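Abbfa_003403 (Acinetobacter baumannii, PDB 4ZXH) is a four-domain nonribosomal peptide synthetase that probably activates an amino acid, loads it on its phosphopantetheine-bearing carrier domain, condenses it with an acyl group and releases the product. Local coordinates at residues Leu1067-Cys1079 against Phe1240-Thr1252. Residues are numbered along the deposited sequence; the frame is centred on the assembly and turned at random.
Sequences LWLFHPIGGSTFC and FDTYLANGIALQT
Ile1073 and Gly1074 ride on a type I beta turn, Pro1072 to Gly1075, that meets helix 1233-1251 at Tyr1243 and Asn1246, with the CA atoms of Gly1074 and Tyr1243 4.7 Å apart. A single nearly straight hydrogen bond crosses the contact, from Asn1246 ND2 to Ile1073 O (N-H...O angle 172°), so a helix side chain donates to a carbonyl of the turn. The turn is held from within as well: Pro1072 O accepts from Gly1075 N and, on the opposite face of its carbonyl plane, from His1071 ND1 at 2.9 Å. That bond lies near the imidazole plane, while NE2 is hydrogen-bonded to Tyr1118 OH, so both ring nitrogens are engaged and the ring's rotation is fixed beside the Asn1246 amide, their planes 21° apart. Ile1073 sends CG2, anti to its backbone N, against the tyrosine ring, 3.6 Å from Tyr1243 CD1; CD1, on its other branch, lies 4.3 Å from Leu1250 CD2. Tyr1243 OH is hydrogen-bonded to Asp1189 OD2. Thr1242 CG2 lies 3.4 Å from Gly1074 O and beside Gly1075 CA; Gly1075, at positive phi, has no side chain to collide with it. In this alpha/beta-hydrolase thioesterase domain the contact joins the loop after strand 1067-1070 to helix 1233-1251, with Phe1138 of helix 1138-1152 against Ile1073 and Leu1250, and Met1114 of helix 1111-1125 against His1071 and Asn1246.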
loop_
_atom_site.group_PDB
_atom_site.type_symbol
_atom_site.label_atom_id
_atom_site.label_comp_id
_atom_site.label_asym_id
_atom_site.label_seq_id
_atom_site.Cartn_x
_atom_site.Cartn_y
_atom_site.Cartn_z
ATOM N N LEU A 1067 -22.421 -39.225 -8.525
ATOM C CA LEU A 1067 -23.819 -38.954 -8.245
ATOM C C LEU A 1067 -24.178 -37.664 -8.962
ATOM O O LEU A 1067 -23.499 -36.658 -8.782
ATOM C CB LEU A 1067 -24.063 -38.832 -6.738
ATOM C CG LEU A 1067 -25.398 -38.244 -6.300
ATOM C CD1 LEU A 1067 -26.520 -39.061 -6.908
ATOM C CD2 LEU A 1067 -25.501 -38.221 -4.787
ATOM N N TRP A 1068 -25.218 -37.700 -9.791
ATOM C CA TRP A 1068 -25.692 -36.510 -10.499
ATOM C C TRP A 1068 -26.857 -35.881 -9.764
ATOM O O TRP A 1068 -27.820 -36.568 -9.393
ATOM C CB TRP A 1068 -26.132 -36.850 -11.917
ATOM C CG TRP A 1068 -25.037 -37.313 -12.793
ATOM C CD1 TRP A 1068 -24.636 -38.596 -12.990
ATOM C CD2 TRP A 1068 -24.188 -36.494 -13.611
ATOM N NE1 TRP A 1068 -23.585 -38.632 -13.881
ATOM C CE2 TRP A 1068 -23.294 -37.352 -14.274
ATOM C CE3 TRP A 1068 -24.100 -35.121 -13.844
ATOM C CZ2 TRP A 1068 -22.325 -36.881 -15.154
ATOM C CZ3 TRP A 1068 -23.135 -34.655 -14.717
ATOM C CH2 TRP A 1068 -22.264 -35.530 -15.364
ATOM N N LEU A 1069 -26.774 -34.567 -9.573
ATOM C CA LEU A 1069 -27.830 -33.817 -8.913
ATOM C C LEU A 1069 -28.408 -32.753 -9.835
ATOM O O LEU A 1069 -27.686 -32.094 -10.568
ATOM C CB LEU A 1069 -27.306 -33.186 -7.625
ATOM C CG LEU A 1069 -26.780 -34.215 -6.607
ATOM C CD1 LEU A 1069 -25.994 -33.562 -5.505
ATOM C CD2 LEU A 1069 -27.903 -35.073 -6.017
ATOM N N PHE A 1070 -29.720 -32.577 -9.786
ATOM C CA PHE A 1070 -30.360 -31.646 -10.689
ATOM C C PHE A 1070 -31.066 -30.518 -9.970
ATOM O O PHE A 1070 -31.671 -30.717 -8.919
ATOM C CB PHE A 1070 -31.323 -32.403 -11.569
ATOM C CG PHE A 1070 -30.690 -33.550 -12.238
ATOM C CD1 PHE A 1070 -29.905 -33.354 -13.368
ATOM C CD2 PHE A 1070 -30.832 -34.825 -11.724
ATOM C CE1 PHE A 1070 -29.289 -34.419 -13.995
ATOM C CE2 PHE A 1070 -30.227 -35.894 -12.346
ATOM C CZ PHE A 1070 -29.447 -35.688 -13.481
ATOM N N HIS A 1071 -30.984 -29.333 -10.560
ATOM C CA HIS A 1071 -31.517 -28.136 -9.949
ATOM C C HIS A 1071 -32.982 -28.281 -9.596
ATOM O O HIS A 1071 -33.706 -28.985 -10.281
ATOM C CB HIS A 1071 -31.345 -26.952 -10.891
ATOM C CG HIS A 1071 -32.055 -27.106 -12.196
ATOM N ND1 HIS A 1071 -33.413 -26.929 -12.330
ATOM C CD2 HIS A 1071 -31.589 -27.392 -13.435
ATOM C CE1 HIS A 1071 -33.758 -27.117 -13.593
ATOM N NE2 HIS A 1071 -32.670 -27.400 -14.284
ATOM N N PRO A 1072 -33.415 -27.615 -8.519
ATOM C CA PRO A 1072 -34.843 -27.467 -8.203
ATOM C C PRO A 1072 -35.481 -26.373 -9.053
ATOM O O PRO A 1072 -34.838 -25.920 -10.003
ATOM C CB PRO A 1072 -34.831 -27.066 -6.733
ATOM C CG PRO A 1072 -33.507 -26.370 -6.559
ATOM C CD PRO A 1072 -32.547 -27.041 -7.470
ATOM N N ILE A 1073 -36.694 -25.944 -8.700
ATOM C CA ILE A 1073 -37.435 -24.923 -9.459
ATOM C C ILE A 1073 -36.600 -23.696 -9.830
ATOM O O ILE A 1073 -36.625 -23.255 -10.963
ATOM C CB ILE A 1073 -38.669 -24.414 -8.687
ATOM C CG1 ILE A 1073 -39.610 -25.558 -8.330
ATOM C CG2 ILE A 1073 -39.437 -23.422 -9.545
ATOM C CD1 ILE A 1073 -40.304 -26.144 -9.547
ATOM N N GLY A 1074 -35.858 -23.146 -8.883
ATOM C CA GLY A 1074 -35.067 -21.958 -9.156
ATOM C C GLY A 1074 -33.941 -22.120 -10.172
ATOM O O GLY A 1074 -33.465 -21.130 -10.740
ATOM N N GLY A 1075 -33.489 -23.355 -10.379
ATOM C CA GLY A 1075 -32.549 -23.667 -11.441
ATOM C C GLY A 1075 -31.090 -23.636 -11.036
ATOM O O GLY A 1075 -30.183 -23.797 -11.861
ATOM N N SER A 1076 -30.856 -23.446 -9.752
ATOM C CA SER A 1076 -29.503 -23.317 -9.238
ATOM C C SER A 1076 -29.033 -24.536 -8.435
ATOM O O SER A 1076 -29.836 -25.374 -8.044
ATOM C CB SER A 1076 -29.428 -22.063 -8.386
ATOM O OG SER A 1076 -28.353 -22.119 -7.507
ATOM N N THR A 1077 -27.729 -24.624 -8.186
ATOM C CA THR A 1077 -27.164 -25.767 -7.489
ATOM C C THR A 1077 -26.825 -25.469 -6.038
ATOM O O THR A 1077 -26.303 -26.342 -5.340
ATOM C CB THR A 1077 -25.893 -26.254 -8.177
ATOM O OG1 THR A 1077 -24.953 -25.180 -8.235
ATOM C CG2 THR A 1077 -26.199 -26.728 -9.609
ATOM N N PHE A 1078 -27.118 -24.248 -5.585
ATOM C CA PHE A 1078 -26.710 -23.788 -4.258
ATOM C C PHE A 1078 -27.073 -24.740 -3.106
ATOM O O PHE A 1078 -26.306 -24.905 -2.150
ATOM C CB PHE A 1078 -27.318 -22.419 -3.953
ATOM C CG PHE A 1078 -27.134 -21.998 -2.518
ATOM C CD1 PHE A 1078 -25.998 -21.298 -2.129
ATOM C CD2 PHE A 1078 -28.065 -22.345 -1.554
ATOM C CE1 PHE A 1078 -25.784 -20.936 -0.800
ATOM C CE2 PHE A 1078 -27.861 -21.986 -0.198
ATOM C CZ PHE A 1078 -26.722 -21.281 0.172
ATOM N N CYS A 1079 -28.265 -25.319 -3.179
ATOM C CA CYS A 1079 -28.784 -26.207 -2.132
ATOM C C CYS A 1079 -28.013 -27.520 -1.952
ATOM O O CYS A 1079 -28.304 -28.246 -0.998
ATOM C CB CYS A 1079 -30.246 -26.550 -2.440
ATOM S SG CYS A 1079 -30.417 -27.423 -4.099
ATOM N N PHE A 1240 -35.777 -15.036 -12.716
ATOM C CA PHE A 1240 -37.220 -15.139 -12.597
ATOM C C PHE A 1240 -37.754 -15.999 -13.741
ATOM O O PHE A 1240 -38.542 -16.908 -13.507
ATOM C CB PHE A 1240 -37.874 -13.752 -12.593
ATOM C CG PHE A 1240 -39.334 -13.778 -12.251
ATOM C CD1 PHE A 1240 -39.800 -14.605 -11.243
ATOM C CD2 PHE A 1240 -40.238 -12.973 -12.923
ATOM C CE1 PHE A 1240 -41.144 -14.642 -10.922
ATOM C CE2 PHE A 1240 -41.573 -12.997 -12.609
ATOM C CZ PHE A 1240 -42.032 -13.836 -11.600
ATOM N N ASP A 1241 -37.295 -15.738 -14.967
ATOM C CA ASP A 1241 -37.723 -16.516 -16.140
ATOM C C ASP A 1241 -37.409 -18.007 -16.003
ATOM O O ASP A 1241 -38.241 -18.858 -16.340
ATOM C CB ASP A 1241 -37.081 -15.978 -17.414
ATOM C CG ASP A 1241 -37.746 -14.704 -17.921
ATOM O OD1 ASP A 1241 -38.828 -14.298 -17.398
ATOM O OD2 ASP A 1241 -37.169 -14.110 -18.863
ATOM N N THR A 1242 -36.215 -18.325 -15.507
ATOM C CA THR A 1242 -35.871 -19.714 -15.190
ATOM C C THR A 1242 -36.865 -20.327 -14.201
ATOM O O THR A 1242 -37.394 -21.425 -14.426
ATOM C CB THR A 1242 -34.445 -19.817 -14.627
ATOM O OG1 THR A 1242 -33.524 -19.516 -15.676
ATOM C CG2 THR A 1242 -34.158 -21.213 -14.115
ATOM N N TYR A 1243 -37.124 -19.595 -13.124
ATOM C CA TYR A 1243 -38.116 -19.973 -12.127
ATOM C C TYR A 1243 -39.482 -20.248 -12.784
ATOM O O TYR A 1243 -40.103 -21.297 -12.534
ATOM C CB TYR A 1243 -38.215 -18.870 -11.060
ATOM C CG TYR A 1243 -39.238 -19.112 -9.961
ATOM C CD1 TYR A 1243 -38.944 -19.953 -8.892
ATOM C CD2 TYR A 1243 -40.493 -18.472 -9.982
ATOM C CE1 TYR A 1243 -39.868 -20.181 -7.892
ATOM C CE2 TYR A 1243 -41.423 -18.679 -8.984
ATOM C CZ TYR A 1243 -41.097 -19.538 -7.935
ATOM O OH TYR A 1243 -41.989 -19.774 -6.922
ATOM N N LEU A 1244 -39.938 -19.334 -13.645
ATOM C CA LEU A 1244 -41.239 -19.496 -14.304
ATOM C C LEU A 1244 -41.230 -20.720 -15.210
ATOM O O LEU A 1244 -42.223 -21.431 -15.294
ATOM C CB LEU A 1244 -41.623 -18.244 -15.113
ATOM C CG LEU A 1244 -41.940 -16.990 -14.287
ATOM C CD1 LEU A 1244 -42.127 -15.800 -15.173
ATOM C CD2 LEU A 1244 -43.154 -17.183 -13.404
ATOM N N ALA A 1245 -40.100 -20.960 -15.876
ATOM C CA ALA A 1245 -39.980 -22.034 -16.858
ATOM C C ALA A 1245 -40.100 -23.388 -16.189
ATOM O O ALA A 1245 -40.794 -24.291 -16.673
ATOM C CB ALA A 1245 -38.672 -21.929 -17.592
ATOM N N ASN A 1246 -39.424 -23.523 -15.054
ATOM C CA ASN A 1246 -39.510 -24.759 -14.295
ATOM C C ASN A 1246 -40.916 -24.944 -13.747
ATOM O O ASN A 1246 -41.402 -26.073 -13.652
ATOM C CB ASN A 1246 -38.473 -24.770 -13.182
ATOM C CG ASN A 1246 -37.067 -25.045 -13.704
ATOM O OD1 ASN A 1246 -36.887 -25.662 -14.764
ATOM N ND2 ASN A 1246 -36.059 -24.601 -12.952
ATOM N N GLY A 1247 -41.584 -23.835 -13.419
ATOM C CA GLY A 1247 -42.961 -23.905 -12.956
ATOM C C GLY A 1247 -43.880 -24.531 -13.993
ATOM O O GLY A 1247 -44.597 -25.486 -13.710
ATOM N N ILE A 1248 -43.859 -23.970 -15.198
ATOM C CA ILE A 1248 -44.607 -24.485 -16.330
ATOM C C ILE A 1248 -44.224 -25.937 -16.627
ATOM O O ILE A 1248 -45.071 -26.742 -17.023
ATOM C CB ILE A 1248 -44.354 -23.616 -17.569
ATOM C CG1 ILE A 1248 -44.783 -22.178 -17.296
ATOM C CG2 ILE A 1248 -45.095 -24.130 -18.738
ATOM C CD1 ILE A 1248 -44.386 -21.203 -18.408
ATOM N N ALA A 1249 -42.949 -26.281 -16.425
ATOM C CA ALA A 1249 -42.515 -27.646 -16.668
ATOM C C ALA A 1249 -43.195 -28.573 -15.673
ATOM O O ALA A 1249 -43.757 -29.608 -16.055
ATOM C CB ALA A 1249 -41.013 -27.763 -16.573
ATOM N N LEU A 1250 -43.159 -28.185 -14.400
ATOM C CA LEU A 1250 -43.852 -28.931 -13.354
ATOM C C LEU A 1250 -45.332 -29.088 -13.690
ATOM O O LEU A 1250 -45.891 -30.186 -13.606
ATOM C CB LEU A 1250 -43.707 -28.235 -11.999
ATOM C CG LEU A 1250 -44.346 -28.985 -10.830
ATOM C CD1 LEU A 1250 -43.803 -30.412 -10.838
ATOM C CD2 LEU A 1250 -44.015 -28.316 -9.506
ATOM N N GLN A 1251 -45.932 -27.967 -14.086
ATOM C CA GLN A 1251 -47.345 -27.845 -14.370
ATOM C C GLN A 1251 -47.803 -28.773 -15.484
ATOM O O GLN A 1251 -48.982 -29.092 -15.571
ATOM C CB GLN A 1251 -47.646 -26.399 -14.740
ATOM C CG GLN A 1251 -49.058 -25.948 -14.496
ATOM C CD GLN A 1251 -49.140 -24.433 -14.387
ATOM O OE1 GLN A 1251 -48.124 -23.763 -14.158
ATOM N NE2 GLN A 1251 -50.350 -23.882 -14.562
ATOM N N THR A 1252 -46.873 -29.217 -16.329
ATOM C CA THR A 1252 -47.234 -30.048 -17.484
ATOM C C THR A 1252 -46.556 -31.435 -17.527
ATOM O O THR A 1252 -46.446 -32.045 -18.595
ATOM C CB THR A 1252 -46.909 -29.308 -18.802
ATOM O OG1 THR A 1252 -45.514 -29.002 -18.849
ATOM C CG2 THR A 1252 -47.706 -28.005 -18.905
#